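Lipoprotein NlpE (Escherichia coli, PDB 2Z4I) takes part in copper homeostasis, activates the Cpx pathway from the outer membrane and is required for efficient binding of stationary-phase cells to hydrophobic surfaces. Local coordinates at residues A[52-57]-A[61-66]; A[78-81]-A[87-90]; A[89-94]-A[98-103]; A[124-129]-A[198-203]; A[140-145]-A[174-179]. The protein carries 1 engineered substitution. One frame throughout, in Å; residues are numbered along the deposited sequence.

Interaction 1 of 5, residues A[52-57]-A[61-66]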
# COMPACT_ATOMS: atom_id res chain seq x y z
N ASN A 52 23.18 -15.94 10.70
CA ASN A 52 22.84 -15.04 11.77
C ASN A 52 21.37 -14.71 11.69
O ASN A 52 20.85 -14.43 10.60
CB ASN A 52 23.64 -13.75 11.63
CG ASN A 52 23.46 -12.82 12.82
OD1 ASN A 52 23.43 -11.60 12.66
ND2 ASN A 52 23.37 -13.38 14.01
N GLU A 53 20.69 -14.76 12.82
CA GLU A 53 19.28 -14.42 12.84
C GLU A 53 19.03 -13.36 13.89
O GLU A 53 19.38 -13.56 15.05
CB GLU A 53 18.43 -15.65 13.16
CG GLU A 53 18.59 -16.79 12.18
CD GLU A 53 17.71 -17.96 12.52
OE1 GLU A 53 18.02 -19.08 12.10
OE2 GLU A 53 16.69 -17.75 13.22
N ARG A 54 18.44 -12.24 13.49
CA ARG A 54 18.14 -11.16 14.41
C ARG A 54 16.64 -10.89 14.41
O ARG A 54 16.02 -10.79 13.36
CB ARG A 54 18.90 -9.91 14.01
CG ARG A 54 18.73 -8.81 15.00
CD ARG A 54 19.55 -7.58 14.65
NE ARG A 54 18.98 -6.44 15.35
CZ ARG A 54 18.99 -6.27 16.67
NH1 ARG A 54 19.58 -7.19 17.44
NH2 ARG A 54 18.39 -5.22 17.21
N TYR A 55 16.05 -10.76 15.59
CA TYR A 55 14.61 -10.54 15.72
C TYR A 55 14.19 -9.11 15.92
O TYR A 55 14.38 -8.54 16.99
CB TYR A 55 14.08 -11.39 16.87
CG TYR A 55 14.24 -12.86 16.63
CD1 TYR A 55 13.23 -13.60 16.02
CD2 TYR A 55 15.43 -13.50 16.93
CE1 TYR A 55 13.41 -14.94 15.70
CE2 TYR A 55 15.63 -14.84 16.62
CZ TYR A 55 14.61 -15.55 16.00
OH TYR A 55 14.83 -16.87 15.67
N LEU A 56 13.59 -8.53 14.88
CA LEU A 56 13.11 -7.16 14.94
C LEU A 56 11.85 -7.16 15.80
O LEU A 56 10.97 -8.00 15.60
CB LEU A 56 12.78 -6.66 13.54
CG LEU A 56 13.98 -6.62 12.59
CD1 LEU A 56 13.53 -6.34 11.17
CD2 LEU A 56 14.93 -5.55 13.07
N GLY A 57 11.77 -6.21 16.73
CA GLY A 57 10.62 -6.13 17.61
C GLY A 57 10.60 -7.30 18.58
O GLY A 57 9.55 -7.89 18.86
N GLU A 61 14.74 -12.88 25.06
CA GLU A 61 16.03 -12.57 25.69
C GLU A 61 17.16 -12.31 24.69
O GLU A 61 17.65 -11.18 24.58
CB GLU A 61 16.41 -13.70 26.67
N PRO A 62 17.62 -13.35 23.97
CA PRO A 62 18.70 -13.10 23.01
C PRO A 62 18.07 -12.55 21.73
O PRO A 62 17.50 -13.31 20.94
CB PRO A 62 19.30 -14.49 22.82
CG PRO A 62 18.09 -15.36 22.85
CD PRO A 62 17.28 -14.79 24.01
N SER A 63 18.16 -11.24 21.54
CA SER A 63 17.57 -10.59 20.37
C SER A 63 18.05 -11.19 19.05
O SER A 63 17.51 -10.88 17.99
CB SER A 63 17.87 -9.09 20.40
OG SER A 63 19.26 -8.88 20.55
N SER A 64 19.06 -12.05 19.12
CA SER A 64 19.56 -12.71 17.92
C SER A 64 20.48 -13.87 18.29
O SER A 64 20.97 -13.95 19.40
CB SER A 64 20.29 -11.70 17.03
OG SER A 64 21.33 -11.06 17.71
N PHE A 65 20.68 -14.79 17.35
CA PHE A 65 21.55 -15.93 17.60
C PHE A 65 22.12 -16.45 16.29
O PHE A 65 21.44 -16.47 15.27
CB PHE A 65 20.77 -17.03 18.34
CG PHE A 65 19.76 -17.76 17.48
CD1 PHE A 65 20.14 -18.86 16.71
CD2 PHE A 65 18.42 -17.34 17.45
CE1 PHE A 65 19.20 -19.55 15.93
CE2 PHE A 65 17.48 -18.02 16.67
CZ PHE A 65 17.87 -19.12 15.91
N ALA A 66 23.38 -16.86 16.30
CA ALA A 66 24.00 -17.36 15.08
C ALA A 66 24.25 -18.86 15.11
O ALA A 66 24.26 -19.49 16.16
CB ALA A 66 25.30 -16.62 14.84
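E53 and F65 lie side by side on one face of an antiparallel hairpin, pointing the same way, and Y55 comes in obliquely to join them. CB of E53 sits over one face of the phenyl ring, and OE2 of E53 reaches the ring's outer end, 3.2 Å from CZ of F65. The carboxylate plane is turned 51° from the ring plane. This overlap follows from the F65 torsion: CG stands between the backbone N and the carbonyl carbon (chi1 72°), and the ring is carried toward the partner strand. Y55 and F65 meet at their edges without stacking, CE2 of Y55 being 3.7 Å from CE2 of F65, and OH of Y55 lies near the plane of the phenyl ring. The reverse face holds the non-hydrogen-bonded pair R54 and S64, with 4.1 Å between CA of R54 and CA of S64. Near the guanidinium plane lie OG of S63 and OG of S64, the former 3.6 Å from NH1 of R54. Backbone bonds fix the register: E53 N to F65 O at 3.1 Å, and a nearly straight Y55 N to S63 O at 2.8 Å (176°). Within the N-terminal beta-barrel domain, strand 48-56 pairs along its other edge with strand 34-43, through N52 with S40 and R54 with E38, while E53 and Y55 rest on I37.

Interaction 2 of 5, residues A[78-81]-A[87-90]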
# COMPACT_ATOMS: atom_id res chain seq x y z
N LEU A 78 21.48 -27.41 -2.12
CA LEU A 78 22.49 -27.05 -1.14
C LEU A 78 22.02 -27.63 0.19
O LEU A 78 20.88 -27.43 0.60
CB LEU A 78 22.58 -25.53 -1.05
CG LEU A 78 23.71 -24.90 -0.24
CD1 LEU A 78 25.03 -25.12 -0.93
CD2 LEU A 78 23.45 -23.41 -0.10
N VAL A 79 22.88 -28.38 0.85
CA VAL A 79 22.52 -28.98 2.11
C VAL A 79 23.41 -28.48 3.23
O VAL A 79 24.62 -28.71 3.22
CB VAL A 79 22.64 -30.48 2.04
CG1 VAL A 79 22.35 -31.08 3.40
CG2 VAL A 79 21.69 -31.03 1.00
N LEU A 80 22.81 -27.79 4.18
CA LEU A 80 23.55 -27.26 5.31
C LEU A 80 23.44 -28.14 6.54
O LEU A 80 22.34 -28.35 7.06
CB LEU A 80 23.05 -25.86 5.66
CG LEU A 80 23.66 -24.67 4.94
CD1 LEU A 80 23.89 -24.98 3.49
CD2 LEU A 80 22.73 -23.48 5.11
N THR A 81 24.58 -28.65 6.99
CA THR A 81 24.66 -29.50 8.19
C THR A 81 25.29 -28.63 9.27
O THR A 81 26.45 -28.23 9.16
CB THR A 81 25.58 -30.71 7.95
OG1 THR A 81 25.21 -31.34 6.71
CG2 THR A 81 25.46 -31.71 9.10
N LYS A 87 20.32 -30.98 9.65
CA LYS A 87 20.34 -30.49 8.27
C LYS A 87 19.18 -29.54 7.87
O LYS A 87 18.14 -29.48 8.53
CB LYS A 87 20.39 -31.68 7.30
CG LYS A 87 21.61 -32.57 7.49
CD LYS A 87 21.74 -33.63 6.39
CE LYS A 87 23.10 -34.37 6.52
NZ LYS A 87 23.47 -35.26 5.35
N SER A 88 19.40 -28.80 6.79
CA SER A 88 18.42 -27.86 6.22
C SER A 88 18.75 -27.77 4.72
O SER A 88 19.88 -28.01 4.31
CB SER A 88 18.51 -26.49 6.89
OG SER A 88 19.85 -26.16 7.18
N TYR A 89 17.78 -27.40 3.89
CA TYR A 89 18.03 -27.42 2.46
C TYR A 89 17.65 -26.21 1.67
O TYR A 89 16.64 -25.58 1.95
CB TYR A 89 17.29 -28.61 1.88
CG TYR A 89 17.23 -29.79 2.82
CD1 TYR A 89 16.33 -29.82 3.89
CD2 TYR A 89 18.09 -30.87 2.67
CE1 TYR A 89 16.30 -30.89 4.77
CE2 TYR A 89 18.07 -31.94 3.55
CZ TYR A 89 17.18 -31.95 4.59
OH TYR A 89 17.15 -33.03 5.43
N TYR A 90 18.46 -25.91 0.66
CA TYR A 90 18.20 -24.77 -0.21
C TYR A 90 18.42 -25.10 -1.68
O TYR A 90 19.19 -25.99 -2.02
CB TYR A 90 19.11 -23.60 0.15
CG TYR A 90 19.01 -23.12 1.57
CD1 TYR A 90 19.55 -23.86 2.60
CD2 TYR A 90 18.39 -21.92 1.87
CE1 TYR A 90 19.49 -23.42 3.91
CE2 TYR A 90 18.32 -21.46 3.17
CZ TYR A 90 18.87 -22.22 4.20
OH TYR A 90 18.79 -21.80 5.51
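L80 O is approached by three groups of the partner strand: S88 N at 3.0 Å and S88 OG at 3.3 Å from L80 O, both weak hydrogen bonds, and CA of K87 in a CA-H...O contact. The hydroxyl reaches the carbonyl because OG of S88 is placed between its own backbone N and carbonyl carbon (chi1 38°), which also brings OG to 3.6 Å from CB of L80. The return bond is sounder, L80 N to S88 O at 2.9 Å, as is Y90 N to L78 O at 2.9 Å with the donor in the carbonyl plane; the reverse L78 N to Y90 O is bent and weak. These pairings define a beta hairpin of strands 77-82 and 87-93 in the N-terminal barrel, a domain of the calycin clan, the segments running antiparallel at 157°. Side chains alternate between the two faces. L78, L80 and Y90 are buried on one: the L80 side chain crosses that of Y90 at about a right angle, with CD2 of L80 3.5 Å from CE1 of Y90. W71 of strand 64-72 adjoins L78 and L80, and M51 of strand 48-56 adjoins Y90. The other face is more open and carries V79, T81, K87 and Y89. There the extended K87 chain runs alongside T81, its CE 3.7 Å from OG1 of T81, and crosses V79 obliquely. Methyl CG2 of V79 meets the edge of the Y89 ring, 4.0 Å from CD2 of Y89.

Interaction 3 of 5, residues A[89-94]-A[98-103]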
# COMPACT_ATOMS: atom_id res chain seq x y z
N TYR A 89 17.78 -27.40 3.89
CA TYR A 89 18.03 -27.42 2.46
C TYR A 89 17.65 -26.21 1.67
O TYR A 89 16.64 -25.58 1.95
CB TYR A 89 17.29 -28.61 1.88
CG TYR A 89 17.23 -29.79 2.82
CD1 TYR A 89 16.33 -29.82 3.89
CD2 TYR A 89 18.09 -30.87 2.67
CE1 TYR A 89 16.30 -30.89 4.77
CE2 TYR A 89 18.07 -31.94 3.55
CZ TYR A 89 17.18 -31.95 4.59
OH TYR A 89 17.15 -33.03 5.43
N TYR A 90 18.46 -25.91 0.66
CA TYR A 90 18.20 -24.77 -0.21
C TYR A 90 18.42 -25.10 -1.68
O TYR A 90 19.19 -25.99 -2.02
CB TYR A 90 19.11 -23.60 0.15
CG TYR A 90 19.01 -23.12 1.57
CD1 TYR A 90 19.55 -23.86 2.60
CD2 TYR A 90 18.39 -21.92 1.87
CE1 TYR A 90 19.49 -23.42 3.91
CE2 TYR A 90 18.32 -21.46 3.17
CZ TYR A 90 18.87 -22.22 4.20
OH TYR A 90 18.79 -21.80 5.51
N ARG A 91 17.74 -24.36 -2.54
CA ARG A 91 17.88 -24.50 -3.98
C ARG A 91 18.24 -23.10 -4.44
O ARG A 91 17.46 -22.17 -4.25
CB ARG A 91 16.56 -24.92 -4.61
CG ARG A 91 16.56 -24.90 -6.13
CD ARG A 91 15.30 -25.56 -6.70
NE ARG A 91 14.08 -24.85 -6.31
CZ ARG A 91 12.85 -25.35 -6.41
NH1 ARG A 91 12.67 -26.58 -6.88
NH2 ARG A 91 11.80 -24.62 -6.03
N ALA A 92 19.41 -22.92 -5.03
CA ALA A 92 19.80 -21.59 -5.46
C ALA A 92 19.42 -21.28 -6.91
O ALA A 92 20.11 -21.69 -7.83
CB ALA A 92 21.29 -21.39 -5.25
N LYS A 93 18.32 -20.55 -7.12
CA LYS A 93 17.88 -20.18 -8.46
C LYS A 93 18.18 -18.71 -8.79
O LYS A 93 17.32 -17.84 -8.62
CB LYS A 93 16.37 -20.46 -8.62
N GLY A 94 19.40 -18.44 -9.26
CA GLY A 94 19.77 -17.08 -9.60
C GLY A 94 20.39 -16.34 -8.43
O GLY A 94 21.43 -16.74 -7.92
N GLU A 98 16.27 -20.46 -2.06
CA GLU A 98 15.00 -20.95 -1.55
C GLU A 98 15.11 -22.01 -0.47
O GLU A 98 15.83 -22.98 -0.63
CB GLU A 98 14.18 -21.54 -2.67
CG GLU A 98 13.83 -20.59 -3.77
CD GLU A 98 12.70 -21.14 -4.62
OE1 GLU A 98 11.52 -21.03 -4.19
OE2 GLU A 98 13.00 -21.69 -5.71
N MSE A 99 14.35 -21.84 0.60
CA MSE A 99 14.36 -22.83 1.67
C MSE A 99 13.45 -23.98 1.26
O MSE A 99 12.31 -23.76 0.84
CB MSE A 99 13.83 -22.22 2.96
CG MSE A 99 14.67 -21.09 3.49
SE MSE A 99 14.21 -20.82 5.35
CE MSE A 99 14.02 -22.67 5.86
N LEU A 100 13.94 -25.21 1.40
CA LEU A 100 13.15 -26.37 1.03
C LEU A 100 13.05 -27.42 2.14
O LEU A 100 13.77 -27.35 3.14
CB LEU A 100 13.78 -27.07 -0.18
CG LEU A 100 14.37 -26.26 -1.33
CD1 LEU A 100 15.09 -27.22 -2.25
CD2 LEU A 100 13.27 -25.53 -2.08
N ASP A 101 12.15 -28.38 1.94
CA ASP A 101 11.98 -29.50 2.85
C ASP A 101 12.94 -30.52 2.22
O ASP A 101 13.44 -30.28 1.12
CB ASP A 101 10.55 -30.01 2.80
CG ASP A 101 10.11 -30.44 1.41
OD1 ASP A 101 8.93 -30.81 1.24
OD2 ASP A 101 10.94 -30.41 0.47
N ARG A 102 13.23 -31.65 2.87
CA ARG A 102 14.19 -32.55 2.23
C ARG A 102 13.73 -33.15 0.91
O ARG A 102 14.53 -33.69 0.17
CB ARG A 102 14.67 -33.66 3.18
CG ARG A 102 13.61 -34.63 3.64
CD ARG A 102 14.18 -35.64 4.64
NE ARG A 102 14.78 -36.83 4.01
CZ ARG A 102 14.08 -37.86 3.55
NH1 ARG A 102 12.76 -37.86 3.62
NH2 ARG A 102 14.70 -38.90 3.01
N GLU A 103 12.44 -33.06 0.59
CA GLU A 103 11.96 -33.61 -0.68
C GLU A 103 12.21 -32.67 -1.85
O GLU A 103 12.05 -33.05 -3.02
CB GLU A 103 10.46 -33.92 -0.61
CG GLU A 103 10.11 -35.05 0.33
CD GLU A 103 9.87 -34.59 1.75
OE1 GLU A 103 8.91 -33.80 1.97
OE2 GLU A 103 10.62 -35.02 2.65
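R91 and E98 form both a backbone pair and a salt bridge in the hairpin of strands 87-93 and 96-100, the latter an outermost strand, within this chain, of the antiparallel sheet of the N-terminal barrel. The main-chain bonds come first: R91 N to E98 O at 3.0 Å, with the donor in the carbonyl plane and on a lone pair, and E98 N to R91 O at 3.0 Å. A further bond runs from L100 N to Y89 O at 2.8 Å. In the ionic part, the two side chains lie side by side, and the bend of R91 at chi3 (63°) turns the guanidinium toward the carboxylate. NH2 of R91 stands 3.2 Å from OE2 of E98; NE makes a weaker bond to the same oxygen. OE2 lies close to the guanidinium plane, yet it is met from above the carboxylate plane, the two planes being 40° apart. Apolar packing flanks the ion pair: CD1 of L100 is 3.6 Å from CB of R91. The other methyl of L100 lies over a guanidinium face. On the opposite face of the sheet, CG of M99, a selenomethionine, is 3.7 Å from CE2 of Y90. Beyond the strand, R102 lays its CA and CB over one face of the Y89 ring in a CH-pi contact, CA of R102 standing 3.8 Å from the ring centroid and 13° off the normal.

Interaction 4 of 5, residues A[124-129]-A[198-203]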
# COMPACT_ATOMS: atom_id res chain seq x y z
N MSE A 124 -5.70 13.20 0.41
CA MSE A 124 -5.61 14.49 -0.25
C MSE A 124 -5.42 14.29 -1.74
O MSE A 124 -5.35 15.25 -2.51
CB MSE A 124 -4.46 15.30 0.32
CG MSE A 124 -4.55 15.44 1.82
SE MSE A 124 -3.38 16.80 2.48
CE MSE A 124 -1.70 15.85 2.31
N THR A 125 -5.32 13.03 -2.13
CA THR A 125 -5.16 12.68 -3.52
C THR A 125 -6.42 13.11 -4.27
O THR A 125 -7.54 12.81 -3.85
CB THR A 125 -5.02 11.18 -3.68
OG1 THR A 125 -3.91 10.73 -2.90
CG2 THR A 125 -4.81 10.82 -5.13
N PRO A 126 -6.27 13.84 -5.37
CA PRO A 126 -7.49 14.24 -6.06
C PRO A 126 -8.10 13.06 -6.80
O PRO A 126 -7.40 12.15 -7.26
CB PRO A 126 -7.00 15.32 -7.02
CG PRO A 126 -5.66 14.83 -7.38
CD PRO A 126 -5.07 14.36 -6.05
N MSE A 127 -9.42 13.04 -6.88
CA MSE A 127 -10.12 11.98 -7.59
C MSE A 127 -11.10 12.73 -8.45
O MSE A 127 -11.29 13.93 -8.24
CB MSE A 127 -10.84 11.06 -6.62
CG MSE A 127 -11.69 11.77 -5.63
SE MSE A 127 -12.18 10.53 -4.27
CE MSE A 127 -10.49 10.21 -3.50
N THR A 128 -11.72 12.07 -9.41
CA THR A 128 -12.67 12.79 -10.25
C THR A 128 -14.09 12.60 -9.80
O THR A 128 -14.48 11.50 -9.41
CB THR A 128 -12.56 12.38 -11.71
OG1 THR A 128 -11.25 12.68 -12.18
CG2 THR A 128 -13.58 13.12 -12.54
N LEU A 129 -14.87 13.68 -9.85
CA LEU A 129 -16.25 13.60 -9.43
C LEU A 129 -17.22 14.20 -10.43
O LEU A 129 -16.92 15.19 -11.10
CB LEU A 129 -16.44 14.27 -8.06
CG LEU A 129 -15.61 13.72 -6.90
CD1 LEU A 129 -14.31 14.43 -6.86
CD2 LEU A 129 -16.33 13.93 -5.59
N ALA A 198 -13.05 19.78 -1.50
CA ALA A 198 -12.11 20.81 -1.91
C ALA A 198 -11.68 20.52 -3.35
O ALA A 198 -11.15 19.45 -3.64
CB ALA A 198 -10.89 20.82 -0.99
N PRO A 199 -11.93 21.46 -4.27
CA PRO A 199 -11.53 21.23 -5.67
C PRO A 199 -10.02 21.20 -5.86
O PRO A 199 -9.29 21.79 -5.08
CB PRO A 199 -12.20 22.38 -6.41
CG PRO A 199 -12.24 23.49 -5.34
CD PRO A 199 -12.68 22.72 -4.12
N ASP A 200 -9.55 20.49 -6.89
CA ASP A 200 -8.12 20.41 -7.19
C ASP A 200 -7.84 20.90 -8.60
O ASP A 200 -6.68 21.00 -9.01
CB ASP A 200 -7.60 18.98 -7.10
CG ASP A 200 -7.46 18.48 -5.68
OD1 ASP A 200 -8.43 17.87 -5.17
OD2 ASP A 200 -6.37 18.68 -5.07
N THR A 201 -8.90 21.18 -9.36
CA THR A 201 -8.76 21.67 -10.73
C THR A 201 -9.94 22.56 -11.09
O THR A 201 -10.97 22.54 -10.41
CB THR A 201 -8.76 20.51 -11.77
OG1 THR A 201 -10.12 20.08 -12.01
CG2 THR A 201 -7.95 19.34 -11.28
N ALA A 202 -9.80 23.34 -12.16
CA ALA A 202 -10.90 24.19 -12.60
C ALA A 202 -12.00 23.22 -12.97
O ALA A 202 -11.74 22.04 -13.22
CB ALA A 202 -10.49 24.98 -13.81
N GLY A 203 -13.24 23.68 -13.01
CA GLY A 203 -14.29 22.76 -13.35
C GLY A 203 -14.59 22.72 -14.83
O GLY A 203 -13.95 23.41 -15.64
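P126 meets D200 where the entry to strand 127-135 and the exit of strand 194-199 come near each other in the C-terminal OB-fold domain. The close part is small, since only 97 Å² is buried in all and no hydrogen bond joins the segments. CB of P126 presses on one face of the carboxylate group: it lies almost straight above CG of D200, at 3.5 Å, with OD1 nearer to it than OD2. A chi1 of -74°, which sets CG of D200 anti to the carbonyl carbon, turns the flat of the carboxylate to CB of P126, while OD1 also takes a hydrogen bond from ND1 of H181. Were D200 replaced by an alanine, the H181 imidazole would probably lose its carboxylate mate and a gap would open beside CB of P126. The loose side begins at once. The two nearest CA atoms, of P126 and D200, are already 6.3 Å apart, and strand 174-185 runs between the segments: it bonds M127 through G180 and L129 through V178, and bonds D200 through E179, whose side chain also touches P126. P126 and M124 are exposed, and a bound hexaethylene glycol, probably from the crystallisation liquor, lies near the proline. Residues 124-136 have been proposed as a possible copper-binding region, though no metal role can be assigned to this contact. At the outer end of the contact, the main-chain O of M124 stops 4.4 Å from OD2 of D200.

Interaction 5 of 5, residues A[140-145]-A[174-179]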
# COMPACT_ATOMS: atom_id res chain seq x y z
N ALA A 140 -21.78 26.59 -1.52
CA ALA A 140 -21.75 25.73 -2.68
C ALA A 140 -22.04 24.32 -2.21
O ALA A 140 -21.55 23.90 -1.18
CB ALA A 140 -20.38 25.78 -3.33
N THR A 141 -22.88 23.61 -2.96
CA THR A 141 -23.20 22.22 -2.65
C THR A 141 -22.94 21.43 -3.93
O THR A 141 -22.92 22.00 -5.01
CB THR A 141 -24.65 22.02 -2.21
OG1 THR A 141 -25.52 22.80 -3.04
CG2 THR A 141 -24.83 22.43 -0.77
N PHE A 142 -22.75 20.13 -3.79
CA PHE A 142 -22.47 19.27 -4.93
C PHE A 142 -23.16 17.95 -4.70
O PHE A 142 -22.76 17.17 -3.83
CB PHE A 142 -20.95 19.07 -5.03
CG PHE A 142 -20.49 18.17 -6.16
CD1 PHE A 142 -20.47 16.79 -5.99
CD2 PHE A 142 -19.99 18.70 -7.33
CE1 PHE A 142 -19.93 15.96 -6.97
CE2 PHE A 142 -19.45 17.88 -8.32
CZ PHE A 142 -19.41 16.50 -8.14
N THR A 143 -24.25 17.72 -5.43
CA THR A 143 -24.96 16.45 -5.31
C THR A 143 -24.25 15.51 -6.27
O THR A 143 -24.28 15.70 -7.49
CB THR A 143 -26.43 16.60 -5.68
OG1 THR A 143 -27.06 17.50 -4.76
CG2 THR A 143 -27.12 15.25 -5.60
N ASP A 144 -23.58 14.51 -5.70
CA ASP A 144 -22.79 13.56 -6.47
C ASP A 144 -23.59 12.53 -7.25
O ASP A 144 -24.33 11.74 -6.67
CB ASP A 144 -21.80 12.88 -5.53
CG ASP A 144 -21.05 11.75 -6.20
OD1 ASP A 144 -21.53 10.60 -6.11
OD2 ASP A 144 -20.00 12.02 -6.82
N CYS A 145 -23.42 12.54 -8.57
CA CYS A 145 -24.12 11.62 -9.45
C CYS A 145 -23.98 10.18 -8.99
O CYS A 145 -24.96 9.44 -8.93
CB CYS A 145 -23.59 11.72 -10.89
SG CYS A 145 -24.03 13.21 -11.87
N VAL A 174 -26.00 23.02 -12.01
CA VAL A 174 -25.40 22.58 -13.26
C VAL A 174 -24.48 21.39 -13.05
O VAL A 174 -23.72 21.32 -12.07
CB VAL A 174 -24.59 23.72 -13.89
CG1 VAL A 174 -23.99 23.27 -15.19
CG2 VAL A 174 -25.47 24.91 -14.11
N LEU A 175 -24.53 20.43 -13.98
CA LEU A 175 -23.68 19.25 -13.89
C LEU A 175 -22.26 19.77 -13.92
O LEU A 175 -21.95 20.69 -14.67
CB LEU A 175 -23.91 18.30 -15.06
CG LEU A 175 -23.10 16.99 -14.97
CD1 LEU A 175 -23.79 16.07 -13.97
CD2 LEU A 175 -23.00 16.32 -16.34
N LEU A 176 -21.38 19.17 -13.12
CA LEU A 176 -19.99 19.62 -13.06
C LEU A 176 -19.10 18.41 -12.92
O LEU A 176 -19.43 17.46 -12.22
CB LEU A 176 -19.80 20.55 -11.85
CG LEU A 176 -18.53 21.36 -11.57
CD1 LEU A 176 -17.97 20.96 -10.20
CD2 LEU A 176 -17.49 21.16 -12.66
N SER A 177 -17.96 18.45 -13.61
CA SER A 177 -16.97 17.39 -13.53
C SER A 177 -15.69 18.03 -13.01
O SER A 177 -15.05 18.81 -13.71
CB SER A 177 -16.70 16.81 -14.92
OG SER A 177 -15.60 15.91 -14.87
N VAL A 178 -15.31 17.71 -11.78
CA VAL A 178 -14.11 18.33 -11.23
C VAL A 178 -13.29 17.33 -10.45
O VAL A 178 -13.82 16.30 -10.01
CB VAL A 178 -14.49 19.49 -10.29
CG1 VAL A 178 -15.22 18.95 -9.08
CG2 VAL A 178 -13.25 20.25 -9.86
N GLU A 179 -12.01 17.62 -10.30
CA GLU A 179 -11.13 16.78 -9.52
C GLU A 179 -11.15 17.38 -8.13
O GLU A 179 -11.23 18.59 -7.99
CB GLU A 179 -9.70 16.81 -10.06
CG GLU A 179 -9.46 15.81 -11.17
CD GLU A 179 -8.02 15.79 -11.61
OE1 GLU A 179 -7.12 15.65 -10.75
OE2 GLU A 179 -7.78 15.90 -12.84
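F142 and L176 reach each other because both place CG anti to the backbone N (chi1 179° and -172°), so that each side chain spans part of the 8.5 Å between CA of F142 and CA of L176. The two side chains cross at about a right angle. Methyl CD1 of L176 comes to the edge of the phenyl ring, near its plane, 3.9 Å from CE2 of F142. The same ring atom CE2 of F142 is 3.9 Å from the main-chain O of L176 and 4.4 Å from CG1 of V178. No hydrogen bond links the segments; the contact is apolar and buried. It is inner packing of the C-terminal OB-fold barrel: strands 140-144 and 174-185 both pair with strand 127-135, and their touching parts run 103° apart, so they meet through side chains across the barrel interior. L129 of that shared strand and F151 of strand 150-152 also touch F142. With the F142 ring cut back to an alanine, CD1 of L176 and CG1 of V178 would probably be left facing a gap. A second point of touch lies at C145, where SG, anti to its own carbonyl carbon, is 3.6 Å from CD1 of L175. That sulfur is bound in a disulfide to C211, which ties the end of strand 140-144 to the C-terminal tail, and L175 also packs against M132 and Y206.

From the N terminus, interaction 1 closes the short turn between strands 48-56 and 64-72. Interaction 2 follows in series, joining strand 77-82 to 87-93, and interaction 3 starts on the shared residues Y89 and Y90 to add strand 96-100; these three knit successive strands of the N-terminal barrel sheet. The chain then passes through a linker to the C-terminal domain, on the opposite side of the chain's centre; the centres of interactions 1 and 4 are about 48 Å apart. There interaction 4 closes a long loop of 68 residues. Nested inside it, interaction 5 joins strand 140-144 to strand 174-185 across the C-terminal barrel, and strand 174-185 also lies between the two segments of interaction 4.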